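Local coordinates for uncharacterized protein (Wolinella succinogenes, PDB 3JYG) that is of unknown function but has the fold of the 6-pyruvoyl tetrahydropterin synthase family, assembles from three chains and carries a bound zinc ion, at residues V48-R53 with L159-S164; R18-E23 with R136-S141; A111-E116 with E127-F132. One frame throughout, in Å; residues are numbered along the deposited sequence.

Contact 1 of 3, residues V48-R53 with L159-S164; sequences VHLESR and LGVKVS
With CG anti to the backbone N in both Glu-51 and Lys-162 (chi1 175° and 170°), the two long chains, which the strand pairing puts on one face of the sheet, start out side by side and point the same way. Their meeting is mostly aliphatic: OE2 of Glu-51 lies 3.8 Å from CD of Lys-162, while the charged ends stay apart, OE1 bonding to Gln-6 NE2 and NZ to the carbonyl oxygen of Asn-180. Long chains with polar tips suit this partly exposed face. Beneath them the backbones form an antiparallel hydrogen-bonded pair, with N of Glu-51 2.9 Å from O of Lys-162 and N of Lys-162 2.9 Å from O of Glu-51. One residue back, Leu-50 faces Val-163 in a non-hydrogen-bonded pair, and Leu-50 CD2 approaches Val-163 CG2 to 3.9 Å. The other branch, CD1, reaches CG2 of Val-161 at 4.1 Å. These strands, 40-52 and 162-169, are neighbours in the large sheet of the fold, whose apolar face is covered here by helix 141-155: Val-163 rests on Leu-149 and Leu-152, a place for a compact branched residue. At Ser-164 the pairing becomes irregular. Its N donates to O of His-49 (2.9 Å), yet His-49 also has a backbone bond to Ser-165, and the helix-like psi of Ser-164 (-36°) is consistent with a classic beta bulge. The small serine brings its OG within 3.4 Å of both His-49 CB and His-49 O, at most a weak bond to the latter, whereas the imidazole turns to a hydrogen bond between its NE2 and Glu-167.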
loop_
_atom_site.group_PDB
_atom_site.type_symbol
_atom_site.label_atom_id
_atom_site.label_comp_id
_atom_site.label_asym_id
_atom_site.label_seq_id
_atom_site.Cartn_x
_atom_site.Cartn_y
_atom_site.Cartn_z
ATOM N N VAL A 48 4.498 3.944 9.972
ATOM C CA VAL A 48 3.991 5.105 10.745
ATOM C C VAL A 48 3.518 6.195 9.774
ATOM O O VAL A 48 4.279 6.583 8.893
ATOM C CB VAL A 48 5.121 5.690 11.640
ATOM C CG1 VAL A 48 4.687 7.000 12.325
ATOM C CG2 VAL A 48 5.562 4.674 12.634
ATOM N N HIS A 49 2.279 6.657 9.912
ATOM C CA HIS A 49 1.757 7.718 9.051
ATOM C C HIS A 49 1.580 8.985 9.867
ATOM O O HIS A 49 0.930 8.959 10.932
ATOM C CB HIS A 49 0.425 7.298 8.414
ATOM C CG HIS A 49 0.517 6.055 7.591
ATOM N ND1 HIS A 49 0.609 6.086 6.222
ATOM C CD2 HIS A 49 0.522 4.747 7.947
ATOM C CE1 HIS A 49 0.631 4.841 5.763
ATOM N NE2 HIS A 49 0.601 4.011 6.797
ATOM N N LEU A 50 2.222 10.065 9.413
ATOM C CA LEU A 50 2.230 11.313 10.156
ATOM C C LEU A 50 1.532 12.293 9.238
ATOM O O LEU A 50 1.632 12.133 8.018
ATOM C CB LEU A 50 3.661 11.789 10.443
ATOM C CG LEU A 50 4.548 10.924 11.362
ATOM C CD1 LEU A 50 5.849 11.667 11.712
ATOM C CD2 LEU A 50 3.768 10.514 12.656
ATOM N N GLU A 51 0.846 13.287 9.812
ATOM C CA GLU A 51 -0.049 14.185 9.059
ATOM C C GLU A 51 -0.014 15.647 9.526
ATOM O O GLU A 51 0.056 15.921 10.725
ATOM C CB GLU A 51 -1.493 13.611 9.161
ATOM C CG GLU A 51 -2.560 14.449 8.543
ATOM C CD GLU A 51 -3.947 13.848 8.654
ATOM O OE1 GLU A 51 -4.233 12.868 7.950
ATOM O OE2 GLU A 51 -4.773 14.384 9.424
ATOM N N SER A 52 -0.092 16.584 8.580
ATOM C CA SER A 52 -0.261 18.006 8.893
ATOM C C SER A 52 -1.187 18.630 7.854
ATOM O O SER A 52 -1.414 18.064 6.758
ATOM C CB SER A 52 1.085 18.758 8.872
ATOM O OG SER A 52 1.784 18.444 7.665
ATOM N N ARG A 53 -1.696 19.817 8.192
ATOM C CA ARG A 53 -2.524 20.538 7.246
ATOM C C ARG A 53 -1.720 21.552 6.486
ATOM O O ARG A 53 -2.243 22.146 5.565
ATOM C CB ARG A 53 -3.719 21.215 7.941
ATOM C CG ARG A 53 -4.456 20.296 8.896
ATOM C CD ARG A 53 -4.998 19.045 8.205
ATOM N NE ARG A 53 -5.965 18.358 9.065
ATOM C CZ ARG A 53 -7.280 18.590 9.060
ATOM N NH1 ARG A 53 -7.802 19.503 8.238
ATOM N NH2 ARG A 53 -8.070 17.914 9.891
ATOM N N LEU A 159 6.716 17.947 17.482
ATOM C CA LEU A 159 6.936 18.021 16.025
ATOM C C LEU A 159 5.855 18.785 15.284
ATOM O O LEU A 159 6.001 19.082 14.085
ATOM C CB LEU A 159 7.160 16.632 15.403
ATOM C CG LEU A 159 8.412 15.837 15.838
ATOM C CD1 LEU A 159 8.504 14.541 15.037
ATOM C CD2 LEU A 159 9.693 16.655 15.663
ATOM N N GLY A 160 4.780 19.114 15.992
ATOM C CA GLY A 160 3.672 19.872 15.391
ATOM C C GLY A 160 2.858 19.063 14.396
ATOM O O GLY A 160 2.093 19.629 13.592
ATOM N N VAL A 161 3.021 17.733 14.413
ATOM C CA VAL A 161 2.284 16.885 13.462
ATOM C C VAL A 161 1.426 15.870 14.235
ATOM O O VAL A 161 1.692 15.599 15.407
ATOM C CB VAL A 161 3.244 16.142 12.456
ATOM C CG1 VAL A 161 4.134 17.125 11.711
ATOM C CG2 VAL A 161 4.084 15.112 13.175
ATOM N N LYS A 162 0.397 15.330 13.594
ATOM C CA LYS A 162 -0.437 14.251 14.161
ATOM C C LYS A 162 0.070 12.856 13.713
ATOM O O LYS A 162 0.583 12.724 12.623
ATOM C CB LYS A 162 -1.867 14.462 13.649
ATOM C CG LYS A 162 -2.861 13.315 13.932
ATOM C CD LYS A 162 -4.118 13.510 13.040
ATOM C CE LYS A 162 -5.058 12.289 13.057
ATOM N NZ LYS A 162 -5.491 11.840 14.417
ATOM N N VAL A 163 -0.066 11.817 14.541
ATOM C CA VAL A 163 0.058 10.429 14.031
ATOM C C VAL A 163 -1.315 9.956 13.545
ATOM O O VAL A 163 -2.183 9.749 14.358
ATOM C CB VAL A 163 0.486 9.434 15.136
ATOM C CG1 VAL A 163 0.817 8.059 14.519
ATOM C CG2 VAL A 163 1.676 9.947 15.894
ATOM N N SER A 164 -1.505 9.740 12.245
ATOM C CA SER A 164 -2.834 9.430 11.746
ATOM C C SER A 164 -3.157 7.945 11.832
ATOM O O SER A 164 -4.328 7.549 12.103
ATOM C CB SER A 164 -3.033 9.959 10.334
ATOM O OG SER A 164 -2.115 9.331 9.510
#

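Contact 2 of 3, residues R18-E23 with R136-S141; sequences RVWSQE and RFVPTS
Val-19 and Val-138 come together where two irregular segments each bend sharply. Residues 19-22 make a type I beta turn, its closing bond from Gln-22 N to Val-19 O a weak one, and the other segment folds through an inverse gamma turn centred on Pro-139, in which Thr-140 N lies 2.7 Å from Val-138 O. No hydrogen bond joins the segments; the contact rests mainly on van der Waals packing, with valine methyls at its centre. Val-138 puts CG2 anti to its backbone N, and this one branch is shared by three partners: CG1 of Val-19 at 3.7 Å, OG of Ser-21 at 3.6 Å, and, more loosely and obliquely, CD1 of the Trp-20 indole. A beta-branched residue suits the spot, since its short branch can lie against all three together. Both segments are loops that leave strands of the sheet near the metal site: His-17, just before the first segment, binds the zinc ion with His-40 and His-42, and the side chain of Val-19 is about 5 Å from it. Pro-139 O makes a weak hydrogen bond with ND1 of His-17, a second-shell contact to a zinc ligand. Thr-140, at the N-cap of helix 141-155, divides its labour. Its CG2 meets Val-19 CG1 at 3.7 Å, the two side chains crossing at about a right angle, while OG1 caps a backbone N of the helix and bonds to O of Gly-58 of a neighbouring subunit. Pro-139 lays CG 3.6 Å from O of Arg-18, and Trp-20 directs NE1 to Asp-84.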
loop_
_atom_site.group_PDB
_atom_site.type_symbol
_atom_site.label_atom_id
_atom_site.label_comp_id
_atom_site.label_asym_id
_atom_site.label_seq_id
_atom_site.Cartn_x
_atom_site.Cartn_y
_atom_site.Cartn_z
ATOM N N ARG A 18 3.945 -15.933 20.511
ATOM C CA ARG A 18 2.781 -16.765 20.310
ATOM C C ARG A 18 1.543 -15.973 20.766
ATOM O O ARG A 18 1.638 -15.103 21.631
ATOM C CB ARG A 18 2.927 -18.105 21.059
ATOM C CG ARG A 18 2.514 -18.088 22.506
ATOM C CD ARG A 18 2.601 -19.490 23.134
ATOM N NE ARG A 18 1.880 -19.546 24.413
ATOM C CZ ARG A 18 0.892 -20.404 24.689
ATOM N NH1 ARG A 18 0.452 -21.296 23.779
ATOM N NH2 ARG A 18 0.342 -20.378 25.898
ATOM N N VAL A 19 0.407 -16.301 20.172
ATOM C CA VAL A 19 -0.871 -15.677 20.486
ATOM C C VAL A 19 -1.627 -16.722 21.271
ATOM O O VAL A 19 -2.221 -17.612 20.690
ATOM C CB VAL A 19 -1.649 -15.371 19.197
ATOM C CG1 VAL A 19 -2.978 -14.654 19.518
ATOM C CG2 VAL A 19 -0.777 -14.514 18.265
ATOM N N TRP A 20 -1.581 -16.600 22.586
ATOM C CA TRP A 20 -1.892 -17.720 23.486
ATOM C C TRP A 20 -3.413 -17.946 23.528
ATOM O O TRP A 20 -3.874 -19.055 23.705
ATOM C CB TRP A 20 -1.274 -17.471 24.880
ATOM C CG TRP A 20 -1.802 -16.249 25.653
ATOM C CD1 TRP A 20 -1.198 -14.997 25.779
ATOM C CD2 TRP A 20 -3.026 -16.185 26.419
ATOM N NE1 TRP A 20 -1.988 -14.181 26.574
ATOM C CE2 TRP A 20 -3.107 -14.882 26.974
ATOM C CE3 TRP A 20 -4.061 -17.121 26.693
ATOM C CZ2 TRP A 20 -4.199 -14.469 27.789
ATOM C CZ3 TRP A 20 -5.123 -16.722 27.502
ATOM C CH2 TRP A 20 -5.176 -15.407 28.043
ATOM N N SER A 21 -4.159 -16.868 23.317
ATOM C CA SER A 21 -5.594 -16.863 23.436
ATOM C C SER A 21 -6.349 -17.171 22.128
ATOM O O SER A 21 -7.580 -17.069 22.083
ATOM C CB SER A 21 -6.001 -15.463 23.890
ATOM O OG SER A 21 -5.619 -14.500 22.909
ATOM N N GLN A 22 -5.637 -17.506 21.060
ATOM C CA GLN A 22 -6.292 -17.668 19.772
ATOM C C GLN A 22 -7.507 -18.652 19.827
ATOM O O GLN A 22 -7.383 -19.778 20.340
ATOM C CB GLN A 22 -5.274 -18.124 18.707
ATOM C CG GLN A 22 -5.917 -18.274 17.291
ATOM C CD GLN A 22 -5.076 -19.098 16.325
ATOM O OE1 GLN A 22 -4.370 -20.054 16.729
ATOM N NE2 GLN A 22 -5.155 -18.746 15.043
ATOM N N GLU A 23 -8.664 -18.237 19.300
ATOM C CA GLU A 23 -9.765 -19.211 19.049
ATOM C C GLU A 23 -10.286 -19.095 17.611
ATOM O O GLU A 23 -10.279 -18.003 17.045
ATOM C CB GLU A 23 -10.938 -19.018 20.017
ATOM C CG GLU A 23 -10.608 -19.180 21.471
ATOM C CD GLU A 23 -11.732 -18.662 22.391
ATOM O OE1 GLU A 23 -12.937 -18.709 21.995
ATOM O OE2 GLU A 23 -11.408 -18.212 23.512
ATOM N N ARG A 136 1.947 -6.019 28.253
ATOM C CA ARG A 136 0.656 -6.266 28.923
ATOM C C ARG A 136 -0.495 -6.447 27.944
ATOM O O ARG A 136 -1.492 -5.717 28.050
ATOM C CB ARG A 136 0.316 -5.073 29.858
ATOM C CG ARG A 136 1.280 -4.863 31.044
ATOM C CD ARG A 136 0.838 -3.592 31.899
ATOM N NE ARG A 136 -0.498 -3.794 32.433
ATOM C CZ ARG A 136 -1.405 -2.849 32.745
ATOM N NH1 ARG A 136 -1.172 -1.549 32.580
ATOM N NH2 ARG A 136 -2.572 -3.259 33.206
ATOM N N PHE A 137 -0.352 -7.362 26.974
ATOM C CA PHE A 137 -1.357 -7.602 25.960
ATOM C C PHE A 137 -0.936 -8.830 25.203
ATOM O O PHE A 137 0.266 -9.163 25.161
ATOM C CB PHE A 137 -1.535 -6.432 24.949
ATOM C CG PHE A 137 -0.249 -5.930 24.303
ATOM C CD1 PHE A 137 0.332 -4.715 24.733
ATOM C CD2 PHE A 137 0.347 -6.604 23.239
ATOM C CE1 PHE A 137 1.533 -4.224 24.142
ATOM C CE2 PHE A 137 1.528 -6.117 22.623
ATOM C CZ PHE A 137 2.125 -4.930 23.067
ATOM N N VAL A 138 -1.907 -9.487 24.579
ATOM C CA VAL A 138 -1.597 -10.650 23.722
ATOM C C VAL A 138 -0.977 -10.066 22.468
ATOM O O VAL A 138 -1.570 -9.188 21.821
ATOM C CB VAL A 138 -2.849 -11.496 23.428
ATOM C CG1 VAL A 138 -3.931 -10.669 22.610
ATOM C CG2 VAL A 138 -2.493 -12.765 22.671
ATOM N N PRO A 139 0.245 -10.514 22.127
ATOM C CA PRO A 139 0.981 -9.769 21.053
ATOM C C PRO A 139 0.538 -10.141 19.623
ATOM O O PRO A 139 1.357 -10.649 18.826
ATOM C CB PRO A 139 2.457 -10.139 21.298
ATOM C CG PRO A 139 2.371 -11.554 21.980
ATOM C CD PRO A 139 1.066 -11.548 22.800
ATOM N N THR A 140 -0.736 -9.879 19.319
ATOM C CA THR A 140 -1.275 -9.976 17.962
ATOM C C THR A 140 -0.755 -8.798 17.144
ATOM O O THR A 140 -0.309 -7.806 17.721
ATOM C CB THR A 140 -2.800 -9.846 17.976
ATOM O OG1 THR A 140 -3.181 -8.649 18.670
ATOM C CG2 THR A 140 -3.444 -11.025 18.716
ATOM N N SER A 141 -0.840 -8.891 15.813
ATOM C CA SER A 141 -0.578 -7.742 14.949
ATOM C C SER A 141 -1.329 -6.502 15.334
ATOM O O SER A 141 -0.749 -5.445 15.375
ATOM C CB SER A 141 -0.926 -8.091 13.508
ATOM O OG SER A 141 -0.019 -9.116 13.142
#

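Contact 3 of 3, residues A111-E116 with E127-F132; sequences ARVDFE and ELYESF
Glu-130 OE1 is gripped by both terminal nitrogens of Arg-112, NH2 at 2.9 Å and NH1 at 3.3 Å, in an end-on salt bridge to a single oxygen. That oxygen lies in the guanidinium plane, receives NH2 on its anti lone pair and meets NH1 nearly along its C-O axis; the carboxylate itself is turned 38° from the guanidinium. The bend at chi2 of Glu-130 (-100°) places CD beside CZ and CE1 of Phe-115, which CG also touches, the two side chains crossing at about a right angle; CZ is 3.4 Å from OE1. NH2 makes a further, weak bond to O of Glu-130. Arginine suits this place because its many N-H groups can serve several acceptors: NE donates to a water that in turn donates to O of Glu-130 and O of Phe-132. A second water accepts from Val-113 N (3.0 Å) and donates to O of Tyr-129 and O of Phe-132, bridging the segments where their backbones are too far apart to bond directly. Beside these polar groups Val-113 CG2 packs on Tyr-129 CB at 3.8 Å and also lies over a face of Phe-115, near the rim. Tyr-129 OH bonds to His-96, and its ring meets Phe-97 edge-to-face. The contact thus ties helix 123-131 to strand 110-113, which runs in the sheet between strands 103-105 and 132-135, while Arg-80, at the start of strand 80-84, donates to O of Glu-130 through NH1, close enough to Arg-112 NH2 that Glu-130 may offset both positive charges.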
loop_
_atom_site.group_PDB
_atom_site.type_symbol
_atom_site.label_atom_id
_atom_site.label_comp_id
_atom_site.label_asym_id
_atom_site.label_seq_id
_atom_site.Cartn_x
_atom_site.Cartn_y
_atom_site.Cartn_z
ATOM N N ALA A 111 8.558 -4.587 29.586
ATOM C CA ALA A 111 9.530 -4.943 30.602
ATOM C C ALA A 111 10.648 -5.861 30.109
ATOM O O ALA A 111 10.473 -6.663 29.176
ATOM C CB ALA A 111 8.833 -5.561 31.834
ATOM N N ARG A 112 11.791 -5.732 30.779
ATOM C CA ARG A 112 12.839 -6.749 30.755
ATOM C C ARG A 112 12.957 -7.379 32.136
ATOM O O ARG A 112 12.534 -6.780 33.148
ATOM C CB ARG A 112 14.171 -6.144 30.341
ATOM C CG ARG A 112 14.102 -5.495 28.964
ATOM C CD ARG A 112 15.460 -5.116 28.485
ATOM N NE ARG A 112 15.991 -6.238 27.733
ATOM C CZ ARG A 112 17.185 -6.798 27.907
ATOM N NH1 ARG A 112 18.053 -6.328 28.812
ATOM N NH2 ARG A 112 17.506 -7.814 27.130
ATOM N N VAL A 113 13.503 -8.585 32.215
ATOM C CA VAL A 113 13.731 -9.155 33.542
ATOM C C VAL A 113 14.788 -8.311 34.290
ATOM O O VAL A 113 15.581 -7.599 33.664
ATOM C CB VAL A 113 14.094 -10.651 33.476
ATOM C CG1 VAL A 113 12.943 -11.431 32.834
ATOM C CG2 VAL A 113 15.423 -10.848 32.710
ATOM N N ASP A 114 14.723 -8.325 35.619
ATOM C CA ASP A 114 15.775 -7.787 36.457
ATOM C C ASP A 114 16.890 -8.825 36.445
ATOM O O ASP A 114 16.728 -9.892 37.028
ATOM C CB ASP A 114 15.286 -7.615 37.918
ATOM C CG ASP A 114 16.339 -6.941 38.814
ATOM O OD1 ASP A 114 17.545 -6.899 38.443
ATOM O OD2 ASP A 114 15.943 -6.448 39.893
ATOM N N PHE A 115 18.005 -8.515 35.792
ATOM C CA PHE A 115 19.109 -9.477 35.698
ATOM C C PHE A 115 19.870 -9.753 36.993
ATOM O O PHE A 115 20.515 -10.798 37.131
ATOM C CB PHE A 115 20.043 -9.101 34.564
ATOM C CG PHE A 115 19.462 -9.380 33.203
ATOM C CD1 PHE A 115 19.660 -10.613 32.595
ATOM C CD2 PHE A 115 18.702 -8.420 32.541
ATOM C CE1 PHE A 115 19.117 -10.888 31.323
ATOM C CE2 PHE A 115 18.153 -8.697 31.267
ATOM C CZ PHE A 115 18.370 -9.936 30.670
ATOM N N GLU A 116 19.766 -8.843 37.954
ATOM C CA GLU A 116 20.263 -9.111 39.322
ATOM C C GLU A 116 19.782 -10.438 39.872
ATOM O O GLU A 116 20.544 -11.140 40.524
ATOM C CB GLU A 116 19.889 -7.987 40.300
ATOM C CG GLU A 116 20.598 -6.654 39.998
ATOM C CD GLU A 116 22.112 -6.717 40.244
ATOM O OE1 GLU A 116 22.551 -7.380 41.234
ATOM O OE2 GLU A 116 22.861 -6.109 39.436
ATOM N N GLU A 127 21.209 -15.826 28.010
ATOM C CA GLU A 127 20.813 -15.553 26.633
ATOM C C GLU A 127 19.319 -15.765 26.507
ATOM O O GLU A 127 18.655 -15.080 25.751
ATOM C CB GLU A 127 21.521 -16.529 25.681
ATOM C CG GLU A 127 23.037 -16.393 25.721
ATOM C CD GLU A 127 23.779 -17.607 25.223
ATOM O OE1 GLU A 127 23.143 -18.597 24.713
ATOM O OE2 GLU A 127 25.022 -17.541 25.327
ATOM N N LEU A 128 18.790 -16.736 27.231
ATOM C CA LEU A 128 17.363 -16.979 27.227
ATOM C C LEU A 128 16.651 -15.750 27.780
ATOM O O LEU A 128 15.721 -15.211 27.128
ATOM C CB LEU A 128 17.045 -18.234 28.059
ATOM C CG LEU A 128 15.609 -18.427 28.508
ATOM C CD1 LEU A 128 14.674 -18.487 27.308
ATOM C CD2 LEU A 128 15.485 -19.738 29.317
ATOM N N TYR A 129 17.057 -15.295 28.974
ATOM C CA TYR A 129 16.384 -14.108 29.585
ATOM C C TYR A 129 16.621 -12.759 28.881
ATOM O O TYR A 129 15.725 -11.868 28.926
ATOM C CB TYR A 129 16.625 -14.026 31.102
ATOM C CG TYR A 129 15.922 -15.156 31.836
ATOM C CD1 TYR A 129 14.521 -15.190 31.931
ATOM C CD2 TYR A 129 16.639 -16.212 32.409
ATOM C CE1 TYR A 129 13.864 -16.217 32.589
ATOM C CE2 TYR A 129 15.973 -17.269 33.072
ATOM C CZ TYR A 129 14.583 -17.246 33.173
ATOM O OH TYR A 129 13.887 -18.261 33.800
ATOM N N GLU A 130 17.775 -12.598 28.216
ATOM C CA GLU A 130 17.981 -11.441 27.338
ATOM C C GLU A 130 16.981 -11.396 26.174
ATOM O O GLU A 130 16.698 -10.309 25.667
ATOM C CB GLU A 130 19.421 -11.308 26.810
ATOM C CG GLU A 130 20.446 -11.116 27.943
ATOM C CD GLU A 130 20.909 -9.664 28.163
ATOM O OE1 GLU A 130 20.124 -8.700 27.978
ATOM O OE2 GLU A 130 22.100 -9.489 28.527
ATOM N N SER A 131 16.437 -12.550 25.773
ATOM C CA SER A 131 15.475 -12.579 24.634
ATOM C C SER A 131 14.137 -11.887 24.894
ATOM O O SER A 131 13.529 -11.358 23.993
ATOM C CB SER A 131 15.146 -13.999 24.226
ATOM O OG SER A 131 16.289 -14.800 24.161
ATOM N N PHE A 132 13.649 -11.896 26.127
ATOM C CA PHE A 132 12.226 -11.579 26.333
ATOM C C PHE A 132 11.887 -10.108 26.443
ATOM O O PHE A 132 12.588 -9.356 27.137
ATOM C CB PHE A 132 11.705 -12.284 27.582
ATOM C CG PHE A 132 11.589 -13.750 27.421
ATOM C CD1 PHE A 132 10.617 -14.300 26.573
ATOM C CD2 PHE A 132 12.476 -14.620 28.106
ATOM C CE1 PHE A 132 10.521 -15.671 26.414
ATOM C CE2 PHE A 132 12.352 -16.000 27.943
ATOM C CZ PHE A 132 11.388 -16.517 27.131
HETATM O O HOH W 1 14.673 -8.132 25.967
HETATM O O HOH W 2 14.023 -9.693 29.483
#

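Overall arrangement
Contacts 1 and 3 both reach the one mixed sheet but lie on opposite sides of the chain's centre, their own centres about 34 Å apart. Contact 1 is a buried pairing of neighbouring strands, held by backbone bonds; contact 3, partly buried, sets a helix beside a strand and relies on a salt bridge and waters. Contact 2 joins loops by van der Waals packing, with no hydrogen bond between its segments, close to the metal site and next to another subunit. Residues 127-132 run directly into strand 132-135 and then into 136-141, so contacts 2 and 3 adjoin in sequence. Helix 141-155 links contacts 1 and 2: it starts at contact 2 and packs over the apolar face of contact 1.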